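Local coordinates for plasmodesmata-located protein 8 (PDB 6GRF) that probably modulates cell-to-cell trafficking through plasmodesmata, as the tandem DUF26 ectodomain of a membrane-anchored receptor-like protein, at residues F8-C13 and S121-K126; S26-F31 and Q87-C92; S33-S38 and G64-R69; Q82-Q87 and C105-E110; S147-T152 and G166-V171. One frame throughout, in Å; residues are numbered along the deposited sequence.

Contact 1: F8-C13 and S121-K126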
# COMPACT_ATOMS: atom_id res chain seq x y z
N PHE A 8 -4.70 -8.93 -7.53
CA PHE A 8 -5.44 -7.76 -7.08
C PHE A 8 -5.76 -7.87 -5.58
O PHE A 8 -6.35 -8.84 -5.17
CB PHE A 8 -6.74 -7.63 -7.88
CG PHE A 8 -7.61 -6.47 -7.48
CD1 PHE A 8 -7.36 -5.20 -7.97
CD2 PHE A 8 -8.69 -6.65 -6.63
CE1 PHE A 8 -8.16 -4.13 -7.60
CE2 PHE A 8 -9.48 -5.57 -6.26
CZ PHE A 8 -9.22 -4.31 -6.74
N ILE A 9 -5.39 -6.85 -4.79
CA ILE A 9 -5.72 -6.82 -3.37
C ILE A 9 -6.90 -5.87 -3.14
O ILE A 9 -7.94 -6.31 -2.67
CB ILE A 9 -4.49 -6.47 -2.51
CG1 ILE A 9 -3.39 -7.51 -2.72
CG2 ILE A 9 -4.87 -6.33 -1.04
CD1 ILE A 9 -2.16 -7.30 -1.89
N TYR A 10 -6.74 -4.59 -3.47
CA TYR A 10 -7.82 -3.63 -3.32
C TYR A 10 -7.57 -2.41 -4.20
O TYR A 10 -6.44 -2.11 -4.58
CB TYR A 10 -8.00 -3.21 -1.85
CG TYR A 10 -7.07 -2.13 -1.37
CD1 TYR A 10 -7.40 -0.78 -1.51
CD2 TYR A 10 -5.87 -2.43 -0.76
CE1 TYR A 10 -6.55 0.22 -1.07
CE2 TYR A 10 -5.00 -1.44 -0.31
CZ TYR A 10 -5.34 -0.11 -0.47
OH TYR A 10 -4.49 0.86 -0.04
N GLY A 11 -8.66 -1.71 -4.52
CA GLY A 11 -8.64 -0.46 -5.24
C GLY A 11 -9.74 0.46 -4.75
O GLY A 11 -10.76 0.01 -4.21
N GLY A 12 -9.53 1.77 -4.91
CA GLY A 12 -10.52 2.79 -4.55
C GLY A 12 -10.34 4.01 -5.42
O GLY A 12 -9.22 4.35 -5.79
N CYS A 13 -11.45 4.65 -5.77
CA CYS A 13 -11.41 5.88 -6.53
C CYS A 13 -12.20 6.95 -5.81
O CYS A 13 -13.09 6.64 -5.02
CB CYS A 13 -11.96 5.76 -7.95
SG CYS A 13 -12.80 4.20 -8.29
N SER A 121 -5.49 6.12 8.23
CA SER A 121 -6.86 5.67 8.01
C SER A 121 -6.82 4.28 7.37
O SER A 121 -5.91 3.96 6.63
CB SER A 121 -7.68 6.64 7.19
OG SER A 121 -6.88 7.33 6.26
N LEU A 122 -7.81 3.45 7.72
CA LEU A 122 -7.94 2.10 7.23
C LEU A 122 -8.39 2.12 5.76
O LEU A 122 -9.43 2.67 5.44
CB LEU A 122 -8.96 1.36 8.10
CG LEU A 122 -9.30 -0.05 7.64
CD1 LEU A 122 -8.04 -0.90 7.52
CD2 LEU A 122 -10.31 -0.69 8.59
N ARG A 123 -7.62 1.47 4.89
CA ARG A 123 -7.95 1.38 3.48
C ARG A 123 -8.59 0.03 3.16
O ARG A 123 -9.56 -0.02 2.43
CB ARG A 123 -6.70 1.60 2.62
CG ARG A 123 -6.24 3.05 2.60
CD ARG A 123 -7.35 3.99 2.16
NE ARG A 123 -6.82 5.13 1.44
CZ ARG A 123 -6.80 6.38 1.88
NH1 ARG A 123 -7.34 6.70 3.04
NH2 ARG A 123 -6.22 7.32 1.15
N TYR A 124 -8.04 -1.05 3.73
CA TYR A 124 -8.52 -2.39 3.45
C TYR A 124 -8.00 -3.35 4.54
O TYR A 124 -6.90 -3.20 5.04
CB TYR A 124 -8.11 -2.83 2.04
CG TYR A 124 -8.51 -4.24 1.68
CD1 TYR A 124 -9.83 -4.56 1.41
CD2 TYR A 124 -7.57 -5.26 1.62
CE1 TYR A 124 -10.22 -5.85 1.09
CE2 TYR A 124 -7.94 -6.56 1.29
CZ TYR A 124 -9.26 -6.86 1.03
OH TYR A 124 -9.64 -8.13 0.72
N LYS A 125 -8.83 -4.33 4.88
CA LYS A 125 -8.45 -5.39 5.80
C LYS A 125 -9.16 -6.68 5.40
O LYS A 125 -10.26 -6.65 4.85
CB LYS A 125 -8.80 -5.02 7.24
CG LYS A 125 -10.29 -4.93 7.54
CD LYS A 125 -10.72 -5.89 8.61
CE LYS A 125 -12.23 -5.95 8.76
NZ LYS A 125 -12.78 -7.20 8.18
N LYS A 126 -8.49 -7.80 5.67
CA LYS A 126 -9.05 -9.11 5.47
C LYS A 126 -8.54 -10.01 6.60
O LYS A 126 -7.34 -10.10 6.80
CB LYS A 126 -8.64 -9.64 4.10
CG LYS A 126 -9.40 -10.87 3.62
CD LYS A 126 -8.77 -11.48 2.38
CE LYS A 126 -9.78 -11.99 1.37
NZ LYS A 126 -10.44 -13.22 1.86
O HOH W 1 -5.17 3.60 -0.64

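Contact 2: S26-F31 and Q87-C92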
# COMPACT_ATOMS: atom_id res chain seq x y z
N SER A 26 -4.47 15.49 -18.90
CA SER A 26 -3.09 15.56 -19.41
C SER A 26 -2.09 15.31 -18.28
O SER A 26 -1.10 14.60 -18.47
CB SER A 26 -2.82 16.90 -20.05
OG SER A 26 -3.60 17.06 -21.21
N ASN A 27 -2.34 15.93 -17.13
CA ASN A 27 -1.43 15.88 -15.99
C ASN A 27 -1.39 14.45 -15.43
O ASN A 27 -0.32 13.95 -15.05
CB ASN A 27 -1.81 16.94 -14.94
CG ASN A 27 -1.46 18.35 -15.37
OD1 ASN A 27 -0.67 18.54 -16.30
ND2 ASN A 27 -2.01 19.34 -14.69
N ARG A 28 -2.56 13.80 -15.39
CA ARG A 28 -2.70 12.42 -14.98
C ARG A 28 -1.89 11.53 -15.92
O ARG A 28 -1.14 10.69 -15.44
CB ARG A 28 -4.17 12.02 -14.93
CG ARG A 28 -4.41 10.57 -14.52
CD ARG A 28 -5.88 10.27 -14.50
NE ARG A 28 -6.12 8.84 -14.37
CZ ARG A 28 -5.95 7.97 -15.34
NH1 ARG A 28 -5.60 8.40 -16.55
NH2 ARG A 28 -6.13 6.67 -15.11
N ASP A 29 -2.03 11.70 -17.24
CA ASP A 29 -1.31 10.85 -18.20
C ASP A 29 0.20 10.99 -17.99
O ASP A 29 0.92 10.00 -18.02
CB ASP A 29 -1.60 11.19 -19.67
CG ASP A 29 -2.96 10.74 -20.18
OD1 ASP A 29 -3.60 9.91 -19.51
OD2 ASP A 29 -3.37 11.22 -21.27
N THR A 30 0.65 12.23 -17.84
CA THR A 30 2.06 12.56 -17.67
C THR A 30 2.59 11.88 -16.41
O THR A 30 3.69 11.31 -16.41
CB THR A 30 2.26 14.08 -17.58
OG1 THR A 30 1.87 14.63 -18.84
CG2 THR A 30 3.68 14.48 -17.26
N PHE A 31 1.81 11.97 -15.33
CA PHE A 31 2.13 11.32 -14.09
C PHE A 31 2.33 9.81 -14.33
O PHE A 31 3.36 9.29 -13.97
CB PHE A 31 1.03 11.54 -13.05
CG PHE A 31 1.09 10.57 -11.90
CD1 PHE A 31 2.06 10.71 -10.92
CD2 PHE A 31 0.19 9.53 -11.81
CE1 PHE A 31 2.12 9.81 -9.87
CE2 PHE A 31 0.25 8.63 -10.75
CZ PHE A 31 1.21 8.78 -9.78
N GLN A 87 -4.35 -1.22 -14.92
CA GLN A 87 -5.49 -1.62 -14.09
C GLN A 87 -6.18 -0.39 -13.48
O GLN A 87 -7.40 -0.35 -13.42
CB GLN A 87 -5.05 -2.61 -13.01
CG GLN A 87 -6.14 -2.98 -12.01
CD GLN A 87 -7.18 -3.95 -12.52
OE1 GLN A 87 -7.10 -4.48 -13.63
NE2 GLN A 87 -8.18 -4.21 -11.69
N ILE A 88 -5.40 0.58 -12.99
CA ILE A 88 -5.98 1.68 -12.21
C ILE A 88 -6.88 2.52 -13.13
O ILE A 88 -7.93 3.01 -12.71
CB ILE A 88 -4.91 2.53 -11.49
CG1 ILE A 88 -5.52 3.29 -10.31
CG2 ILE A 88 -4.20 3.49 -12.44
CD1 ILE A 88 -4.51 4.04 -9.46
N THR A 89 -6.47 2.64 -14.41
CA THR A 89 -7.27 3.30 -15.45
C THR A 89 -8.57 2.51 -15.69
O THR A 89 -9.62 3.11 -15.85
CB THR A 89 -6.45 3.46 -16.74
OG1 THR A 89 -5.34 4.31 -16.46
CG2 THR A 89 -7.25 4.02 -17.90
N LEU A 90 -8.46 1.18 -15.69
CA LEU A 90 -9.57 0.26 -15.96
C LEU A 90 -10.65 0.36 -14.87
O LEU A 90 -11.82 0.49 -15.19
CB LEU A 90 -9.02 -1.18 -16.06
CG LEU A 90 -9.93 -2.20 -16.75
CD1 LEU A 90 -9.11 -3.29 -17.43
CD2 LEU A 90 -10.93 -2.81 -15.77
N ILE A 91 -10.26 0.25 -13.59
CA ILE A 91 -11.27 0.20 -12.50
C ILE A 91 -11.69 1.62 -12.08
O ILE A 91 -12.72 1.76 -11.45
CB ILE A 91 -10.81 -0.62 -11.28
CG1 ILE A 91 -9.55 -0.05 -10.62
CG2 ILE A 91 -10.64 -2.08 -11.65
CD1 ILE A 91 -9.35 -0.53 -9.20
N CYS A 92 -10.90 2.64 -12.43
CA CYS A 92 -11.18 4.03 -12.02
C CYS A 92 -11.08 4.97 -13.22
O CYS A 92 -10.20 5.81 -13.26
CB CYS A 92 -10.22 4.47 -10.92
SG CYS A 92 -10.38 3.49 -9.41
O HOH W 2 -7.16 6.04 -12.36
O HOH W 3 -4.89 6.80 -18.61

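Contact 3: S33-S38 and G64-R69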
# COMPACT_ATOMS: atom_id res chain seq x y z
N SER A 33 2.79 8.04 -17.02
CA SER A 33 3.93 7.86 -17.88
C SER A 33 5.24 7.94 -17.08
O SER A 33 6.17 7.18 -17.33
CB SER A 33 3.88 8.87 -18.99
OG SER A 33 5.09 8.85 -19.71
N SER A 34 5.33 8.86 -16.11
CA SER A 34 6.54 9.07 -15.27
C SER A 34 6.76 7.88 -14.34
O SER A 34 7.89 7.50 -14.07
CB SER A 34 6.45 10.34 -14.46
OG SER A 34 6.56 11.47 -15.29
N VAL A 35 5.65 7.33 -13.84
CA VAL A 35 5.66 6.21 -12.91
C VAL A 35 6.31 5.00 -13.60
O VAL A 35 7.09 4.31 -12.98
CB VAL A 35 4.24 5.91 -12.41
CG1 VAL A 35 4.09 4.49 -11.90
CG2 VAL A 35 3.80 6.91 -11.34
N VAL A 36 5.97 4.78 -14.87
CA VAL A 36 6.51 3.68 -15.65
C VAL A 36 8.01 3.91 -15.89
O VAL A 36 8.82 3.00 -15.74
CB VAL A 36 5.74 3.48 -16.97
CG1 VAL A 36 6.47 2.53 -17.90
CG2 VAL A 36 4.32 3.01 -16.73
N THR A 37 8.37 5.14 -16.26
CA THR A 37 9.76 5.53 -16.52
C THR A 37 10.60 5.29 -15.25
O THR A 37 11.64 4.67 -15.33
CB THR A 37 9.83 6.99 -17.01
OG1 THR A 37 9.15 7.06 -18.26
CG2 THR A 37 11.24 7.50 -17.20
N SER A 38 10.11 5.78 -14.10
CA SER A 38 10.82 5.73 -12.81
C SER A 38 10.99 4.28 -12.32
O SER A 38 12.01 3.96 -11.70
CB SER A 38 10.10 6.53 -11.77
OG SER A 38 10.88 6.67 -10.60
N GLY A 64 1.14 12.13 -6.73
CA GLY A 64 1.07 10.69 -6.65
C GLY A 64 2.39 10.06 -6.30
O GLY A 64 3.41 10.74 -6.23
N LEU A 65 2.34 8.74 -6.06
CA LEU A 65 3.51 7.93 -5.78
C LEU A 65 3.21 6.47 -6.16
O LEU A 65 2.06 6.09 -6.43
CB LEU A 65 3.90 8.07 -4.31
CG LEU A 65 2.82 7.77 -3.26
CD1 LEU A 65 2.46 6.30 -3.18
CD2 LEU A 65 3.27 8.26 -1.90
N TYR A 66 4.28 5.68 -6.20
CA TYR A 66 4.20 4.24 -6.28
C TYR A 66 5.20 3.66 -5.28
O TYR A 66 6.18 4.29 -4.92
CB TYR A 66 4.48 3.74 -7.70
CG TYR A 66 5.92 3.89 -8.13
CD1 TYR A 66 6.82 2.85 -8.00
CD2 TYR A 66 6.38 5.08 -8.66
CE1 TYR A 66 8.15 2.99 -8.36
CE2 TYR A 66 7.71 5.24 -9.04
CZ TYR A 66 8.60 4.18 -8.89
OH TYR A 66 9.90 4.34 -9.25
N GLN A 67 4.92 2.43 -4.83
CA GLN A 67 5.81 1.68 -3.95
C GLN A 67 5.73 0.22 -4.39
O GLN A 67 4.66 -0.36 -4.31
CB GLN A 67 5.38 1.90 -2.50
CG GLN A 67 6.19 1.11 -1.49
CD GLN A 67 7.62 1.61 -1.44
OE1 GLN A 67 8.55 0.95 -1.91
NE2 GLN A 67 7.81 2.77 -0.85
N CYS A 68 6.84 -0.33 -4.88
CA CYS A 68 6.96 -1.77 -5.11
C CYS A 68 7.37 -2.46 -3.80
O CYS A 68 7.93 -1.83 -2.91
CB CYS A 68 7.98 -2.10 -6.18
SG CYS A 68 7.49 -1.52 -7.82
N ARG A 69 7.08 -3.76 -3.71
CA ARG A 69 7.64 -4.56 -2.64
C ARG A 69 9.17 -4.43 -2.71
O ARG A 69 9.76 -4.70 -3.74
CB ARG A 69 7.17 -6.02 -2.76
CG ARG A 69 5.95 -6.34 -1.92
CD ARG A 69 5.47 -7.77 -2.09
NE ARG A 69 6.41 -8.76 -1.58
CZ ARG A 69 6.36 -9.27 -0.35
NH1 ARG A 69 5.55 -8.75 0.55
NH2 ARG A 69 7.12 -10.32 -0.03

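Contact 4: Q82-Q87 and C105-E110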
# COMPACT_ATOMS: atom_id res chain seq x y z
N GLN A 82 3.67 -1.41 -14.61
CA GLN A 82 3.01 -1.32 -15.91
C GLN A 82 1.60 -1.90 -15.79
O GLN A 82 0.64 -1.30 -16.27
CB GLN A 82 3.83 -1.99 -17.01
CG GLN A 82 3.23 -1.90 -18.41
CD GLN A 82 2.96 -0.47 -18.84
OE1 GLN A 82 1.84 0.03 -18.73
NE2 GLN A 82 3.99 0.19 -19.34
N THR A 83 1.47 -3.06 -15.13
CA THR A 83 0.18 -3.73 -14.95
C THR A 83 -0.77 -2.82 -14.15
O THR A 83 -1.98 -2.74 -14.40
CB THR A 83 0.36 -5.10 -14.29
OG1 THR A 83 1.31 -5.84 -15.05
CG2 THR A 83 -0.93 -5.88 -14.19
N SER A 84 -0.17 -2.16 -13.16
CA SER A 84 -0.84 -1.31 -12.21
C SER A 84 -1.42 -0.06 -12.91
O SER A 84 -2.56 0.35 -12.68
CB SER A 84 0.15 -0.98 -11.12
OG SER A 84 -0.23 0.16 -10.40
N VAL A 85 -0.63 0.54 -13.80
CA VAL A 85 -1.05 1.74 -14.53
C VAL A 85 -2.25 1.39 -15.44
O VAL A 85 -3.22 2.16 -15.52
CB VAL A 85 0.14 2.35 -15.29
CG1 VAL A 85 -0.29 3.31 -16.39
CG2 VAL A 85 1.09 3.04 -14.33
N ASP A 86 -2.21 0.22 -16.08
CA ASP A 86 -3.31 -0.24 -16.90
C ASP A 86 -4.54 -0.50 -16.03
O ASP A 86 -5.62 -0.06 -16.33
CB ASP A 86 -2.91 -1.47 -17.71
CG ASP A 86 -1.85 -1.16 -18.76
OD1 ASP A 86 -2.05 -0.18 -19.51
OD2 ASP A 86 -0.83 -1.89 -18.81
N GLN A 87 -4.35 -1.22 -14.92
CA GLN A 87 -5.49 -1.62 -14.09
C GLN A 87 -6.18 -0.39 -13.48
O GLN A 87 -7.40 -0.35 -13.42
CB GLN A 87 -5.05 -2.61 -13.01
CG GLN A 87 -6.14 -2.98 -12.01
CD GLN A 87 -7.18 -3.95 -12.52
OE1 GLN A 87 -7.10 -4.48 -13.63
NE2 GLN A 87 -8.18 -4.21 -11.69
N CYS A 105 2.84 -4.28 -5.71
CA CYS A 105 3.03 -2.83 -5.84
C CYS A 105 1.76 -2.06 -5.52
O CYS A 105 0.65 -2.57 -5.56
CB CYS A 105 3.55 -2.46 -7.23
SG CYS A 105 2.52 -3.05 -8.60
N PHE A 106 1.99 -0.79 -5.17
CA PHE A 106 0.97 0.14 -4.80
C PHE A 106 1.15 1.40 -5.66
O PHE A 106 2.27 1.85 -5.85
CB PHE A 106 1.08 0.44 -3.31
CG PHE A 106 0.17 1.53 -2.80
CD1 PHE A 106 -1.19 1.31 -2.69
CD2 PHE A 106 0.68 2.76 -2.41
CE1 PHE A 106 -2.03 2.31 -2.19
CE2 PHE A 106 -0.15 3.74 -1.91
CZ PHE A 106 -1.50 3.52 -1.81
N LEU A 107 0.03 1.91 -6.18
CA LEU A 107 0.01 3.12 -7.00
C LEU A 107 -1.09 4.05 -6.49
O LEU A 107 -2.19 3.60 -6.24
CB LEU A 107 -0.26 2.70 -8.45
CG LEU A 107 -0.33 3.84 -9.46
CD1 LEU A 107 1.01 4.56 -9.56
CD2 LEU A 107 -0.75 3.30 -10.81
N ARG A 108 -0.79 5.34 -6.37
CA ARG A 108 -1.74 6.31 -5.84
C ARG A 108 -1.55 7.67 -6.52
O ARG A 108 -0.43 8.12 -6.72
CB ARG A 108 -1.56 6.48 -4.33
CG ARG A 108 -2.59 7.36 -3.66
CD ARG A 108 -2.37 7.49 -2.16
NE ARG A 108 -3.35 8.36 -1.54
CZ ARG A 108 -3.26 8.85 -0.30
NH1 ARG A 108 -2.33 8.40 0.54
NH2 ARG A 108 -4.08 9.80 0.09
N TYR A 109 -2.66 8.34 -6.80
CA TYR A 109 -2.63 9.73 -7.19
C TYR A 109 -3.89 10.44 -6.69
O TYR A 109 -4.93 9.82 -6.52
CB TYR A 109 -2.46 9.84 -8.71
CG TYR A 109 -3.69 9.47 -9.49
CD1 TYR A 109 -4.71 10.39 -9.67
CD2 TYR A 109 -3.82 8.22 -10.07
CE1 TYR A 109 -5.85 10.07 -10.38
CE2 TYR A 109 -4.96 7.88 -10.79
CZ TYR A 109 -5.98 8.81 -10.93
OH TYR A 109 -7.12 8.53 -11.63
N GLU A 110 -3.76 11.75 -6.47
CA GLU A 110 -4.88 12.61 -6.08
C GLU A 110 -4.62 14.04 -6.58
O GLU A 110 -3.52 14.36 -7.03
CB GLU A 110 -5.06 12.67 -4.57
CG GLU A 110 -4.57 11.46 -3.81
CD GLU A 110 -5.58 10.87 -2.85
OE1 GLU A 110 -5.83 9.64 -2.92
OE2 GLU A 110 -6.11 11.66 -2.03

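Contact 5: S147-T152 and G166-V171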
# COMPACT_ATOMS: atom_id res chain seq x y z
N SER A 147 5.08 -7.35 17.12
CA SER A 147 5.92 -6.42 17.85
C SER A 147 7.20 -6.10 17.06
O SER A 147 7.69 -4.96 17.07
CB SER A 147 6.23 -6.94 19.22
OG SER A 147 7.26 -6.15 19.79
N ASP A 148 7.75 -7.11 16.40
CA ASP A 148 8.96 -6.96 15.61
C ASP A 148 8.66 -6.12 14.35
O ASP A 148 9.47 -5.27 13.99
CB ASP A 148 9.54 -8.32 15.25
CG ASP A 148 10.87 -8.24 14.52
OD1 ASP A 148 11.63 -7.29 14.77
OD2 ASP A 148 11.11 -9.12 13.69
N LEU A 149 7.52 -6.37 13.69
CA LEU A 149 7.08 -5.63 12.48
C LEU A 149 6.99 -4.13 12.78
O LEU A 149 7.45 -3.30 11.98
CB LEU A 149 5.72 -6.16 12.00
CG LEU A 149 5.68 -7.58 11.43
CD1 LEU A 149 4.31 -7.88 10.82
CD2 LEU A 149 6.76 -7.84 10.40
N GLU A 150 6.40 -3.81 13.94
CA GLU A 150 6.19 -2.44 14.45
C GLU A 150 7.50 -1.68 14.64
O GLU A 150 7.45 -0.48 14.86
CB GLU A 150 5.59 -2.50 15.85
CG GLU A 150 4.09 -2.39 15.92
CD GLU A 150 3.61 -2.41 17.36
OE1 GLU A 150 4.35 -2.92 18.21
OE2 GLU A 150 2.50 -1.90 17.64
N SER A 151 8.64 -2.39 14.65
CA SER A 151 9.98 -1.83 14.90
C SER A 151 10.52 -1.16 13.63
O SER A 151 11.46 -0.37 13.69
CB SER A 151 10.96 -2.87 15.47
OG SER A 151 11.38 -3.88 14.53
N THR A 152 9.91 -1.49 12.49
CA THR A 152 10.33 -1.00 11.21
C THR A 152 10.30 0.54 11.19
O THR A 152 9.37 1.15 11.73
CB THR A 152 9.45 -1.64 10.14
OG1 THR A 152 9.54 -3.03 10.42
CG2 THR A 152 9.85 -1.30 8.72
N GLY A 166 5.21 -12.92 9.42
CA GLY A 166 4.66 -11.60 9.21
C GLY A 166 5.46 -10.79 8.19
O GLY A 166 6.61 -11.07 7.95
N TYR A 167 4.80 -9.79 7.61
CA TYR A 167 5.40 -8.87 6.66
C TYR A 167 4.75 -7.50 6.87
O TYR A 167 3.53 -7.40 7.05
CB TYR A 167 5.21 -9.36 5.22
CG TYR A 167 5.91 -8.51 4.19
CD1 TYR A 167 5.34 -7.33 3.73
CD2 TYR A 167 7.16 -8.86 3.71
CE1 TYR A 167 5.99 -6.52 2.81
CE2 TYR A 167 7.83 -8.06 2.79
CZ TYR A 167 7.23 -6.90 2.34
OH TYR A 167 7.87 -6.11 1.43
N ALA A 168 5.59 -6.47 6.94
CA ALA A 168 5.13 -5.09 6.99
C ALA A 168 5.99 -4.22 6.06
O ALA A 168 7.16 -4.50 5.84
CB ALA A 168 5.17 -4.55 8.39
N GLN A 169 5.35 -3.18 5.52
CA GLN A 169 5.94 -2.27 4.55
C GLN A 169 5.39 -0.88 4.85
O GLN A 169 4.19 -0.73 5.04
CB GLN A 169 5.61 -2.77 3.14
CG GLN A 169 5.89 -1.80 1.99
CD GLN A 169 7.17 -2.09 1.26
OE1 GLN A 169 8.14 -1.32 1.34
NE2 GLN A 169 7.22 -3.20 0.55
N CYS A 170 6.30 0.10 4.97
CA CYS A 170 5.96 1.53 4.96
C CYS A 170 6.18 2.11 3.56
O CYS A 170 7.21 1.85 2.93
CB CYS A 170 6.81 2.32 5.93
SG CYS A 170 6.25 2.13 7.64
N VAL A 171 5.24 2.95 3.11
CA VAL A 171 5.39 3.65 1.84
C VAL A 171 6.51 4.69 2.01
O VAL A 171 6.59 5.35 3.02
CB VAL A 171 4.06 4.26 1.37
CG1 VAL A 171 4.25 5.07 0.09
CG2 VAL A 171 3.01 3.19 1.16

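Contact 1: F8-C13 and S121-K126
Tyr10 and Tyr124 lie against each other, each laying its CB over a face of the other's ring. Tyr124 CB stands 3.9 Å from the centroid of the Tyr10 ring, and Tyr10 CB stands 4.1 Å from the centroid of the Tyr124 ring, a reciprocal pair of CH-pi contacts. The rings are nearly parallel, their planes 21° apart, but slid apart until they barely overlap. Tyr124 swings CG anti to its backbone N (chi1 177°) and Tyr10 holds CG between its N and carbonyl carbon (chi1 83°); with these torsions the side chains run past each other in opposite directions, and each CB comes over the other's ring. Tyrosine offers a flat face for such contacts and, at Tyr10, a hydroxyl for a water. Both tyrosines sit at classic beta bulges, Ile9 and Tyr10 facing Gln101, Arg123 and Tyr124 facing Tyr203. Strands 8-13 and 122-127 are the first strands of the two tandem DUF26 (Gnk2-homologous) domains, each at the margin of its own five-stranded antiparallel sheet, and they meet through side chains. Ile9 adds its CG2 branch, 3.9 Å from Tyr124 CE2, while its backbone O lies over the rim of that ring. Tyr10 OH packs 3.5 Å from Arg123 CB, in the aliphatic part of the arginine. The bent Arg123 chain carries NE to a water, 3.1 Å away, that also hydrogen-bonds Tyr10 OH at 2.9 Å in the phenol plane.

Contact 2: S26-F31 and Q87-C92
One direct hydrogen bond joins Arg28 to Thr89: Arg28 NH2 donates to Thr89 OG1 over 2.8 Å, with an N-H...O angle of 150°. The hydroxyl lies at the edge of the guanidinium, close to its plane, where an N-H can point at it. Arginine suits the task by its length, since the chain is extended from CG to NE, and with CG anti to the backbone N (chi1 179°) it reaches across from one helix to the other. Thr89 turns OG1 toward its own helix, where it is also hydrogen-bonded to Val85 O, and the hydroxyl serves both partners. Arg28 NE is hydrogen-bonded to Tyr109 OH of strand 105-110.

Water-mediated bonds widen the link, so that all three guanidinium nitrogens have partners. One water accepts from Arg28 NH2 at 3.0 Å and donates to Cys92 O at 3.2 Å, just past the end of the helix. A second accepts from Arg28 NH1 at 2.7 Å and has weaker bonds to Asp29 OD1 and Thr89 OG1.

The charge pairing is slight, as Asp29 OD1 lies 3.9 Å from Arg28 NH1, a long salt bridge. In this way a buried arginine ties together the two helices, 23-39 and 74-91, that pack against the sheet of the first DUF26 domain.

Contact 3: S33-S38 and G64-R69
Val35 is the first residue of the helical segment 33-38 to meet Tyr66 of the strand. Both its methyl branches approach one ring atom, with Val35 CG1 4.0 Å and CG2 4.1 Å from Tyr66 CD2, and the two side chains slide past each other in opposite directions. The backbone O of Val35 lies over a face of the same ring. A branched aliphatic residue fits here because its two methyls pack against the apolar flank of a tyrosine; Ile81 of helix 74-91 and Leu107 of strand 105-110 also pack against Val35.

One turn further on, Ser38 brings the polar end. Its OG is anti to the backbone N (chi1 -170°), which points it at the phenol, and it donates to Tyr66 OH at 2.9 Å from the edge of the ring, in its plane. Ser38 CB comes within 3.3 Å of Tyr66 OH. The small serine lets the helix come near while still offering a hydroxyl. The phenol is placed by its chi1 of 71°, with CG between backbone N and carbonyl carbon; Tyr66 OH is also hydrogen-bonded to Ala42 O, and Ser38 OG to Asn45 ND2. Thus the two hydroxyls, that of Tyr66 buried, are satisfied by a network near the end of the helix. This is helix-on-sheet packing in the alpha+beta core of the first DUF26 domain, where helix 23-39 packs against strand 62-68.

Contact 4: Q82-Q87 and C105-E110
Helix segment 82-87 runs over strand 105-110 with their axes 8.8 Å apart and their directions 43° from each other, and Ser84 and Leu107 have the closest CA atoms. Leu107 and Ser84 carry the packing between them. With CG anti to the backbone N (chi1 179°), Leu107 sends its CD2 methyl toward the helix, where it meets Ser84 OG at 3.2 Å and Val85 CG2 at 4.0 Å. Ser84 OG is also 3.2 Å from Leu107 CB, so the hydroxyl is pressed against hydrocarbon; it is buried with no hydrogen-bonding partner in the model. A residue as small as serine allows the helix this close approach.

This is the helix-over-sheet core of the first DUF26 domain, in which helix 74-91 covers a face of the five-stranded antiparallel sheet and 105-110 is the middle strand. Val35 of helix 23-39 and Ile88, further along helix 74-91, also pack on Leu107.

Toward the start of the strand, Cys105 SG touches Ser84 CB at 4.0 Å. A chi1 of 56° sets SG between backbone N and carbonyl carbon, and the sulfur is disulfide-bonded to Cys80 of the same helix, a covalent tie between helix and strand one turn before Ser84.

Contact 5: S147-T152 and G166-V171
Segment 147-152, helical at its start and containing a type I turn from Leu149 to Thr152, lies beside strand segment 166-171, with the CA atoms of Leu149 and Ala168 5.9 Å apart. So near an approach suits small residues on the strand, and there Gly166 and Ala168 are placed with Leu149 against them. Leu149 CB touches Ala168 CB at 4.0 Å. The two methyls of Leu149 spread along the strand backbone: CD1 reaches Tyr167 N at 3.8 Å, and CD2 lies 3.9 Å from both Gly166 C and Ala168 N. This follows from chi1 of -68°, which puts CG beside the backbone N. Gly166, with no side chain, lets Leu149 settle directly on the strand backbone.

The turn is held by Leu149 O, which accepts from Thr152 N at 3.1 Å and from Thr152 OG1 at 2.6 Å, both donors arriving on the same face of the carbonyl plane. Thr152 thereby uses its hydroxyl within its own segment, while Leu183 of helix 176-193 packs on both Thr152 and Ala168.

With no hydrogen bond across the segments, the contact depends on shape and on apolar packing: in this second DUF26 domain this segment is held to the sheet by a leucine fitted over small strand residues.

Contacts 3 and 4 lie in the core of the first DUF26 domain, with contact 2 joining the two helices beside them. Contacts 3 and 4 have centres 8 Å apart and lie on neighbouring strands, joined by backbone hydrogen bonds such as Gln67 O to Phe106 N, 2.8 Å. Contacts 2 and 4, also 8 Å apart, share Gln87 and helix 74-91. Contact 5 represents the second domain, its centre about 30 Å from that of contact 2. Contact 1 bridges the domains; Tyr10 OH packs on Phe106 of contact 4, and Cys13 lies beside Cys92 of contact 2, a pair predicted to form a disulfide, although Cys13 SG and Cys92 SG are 2.8 Å apart in the model. Between contacts 3 and 5, Arg69 makes a cation-pi contact with Tyr167.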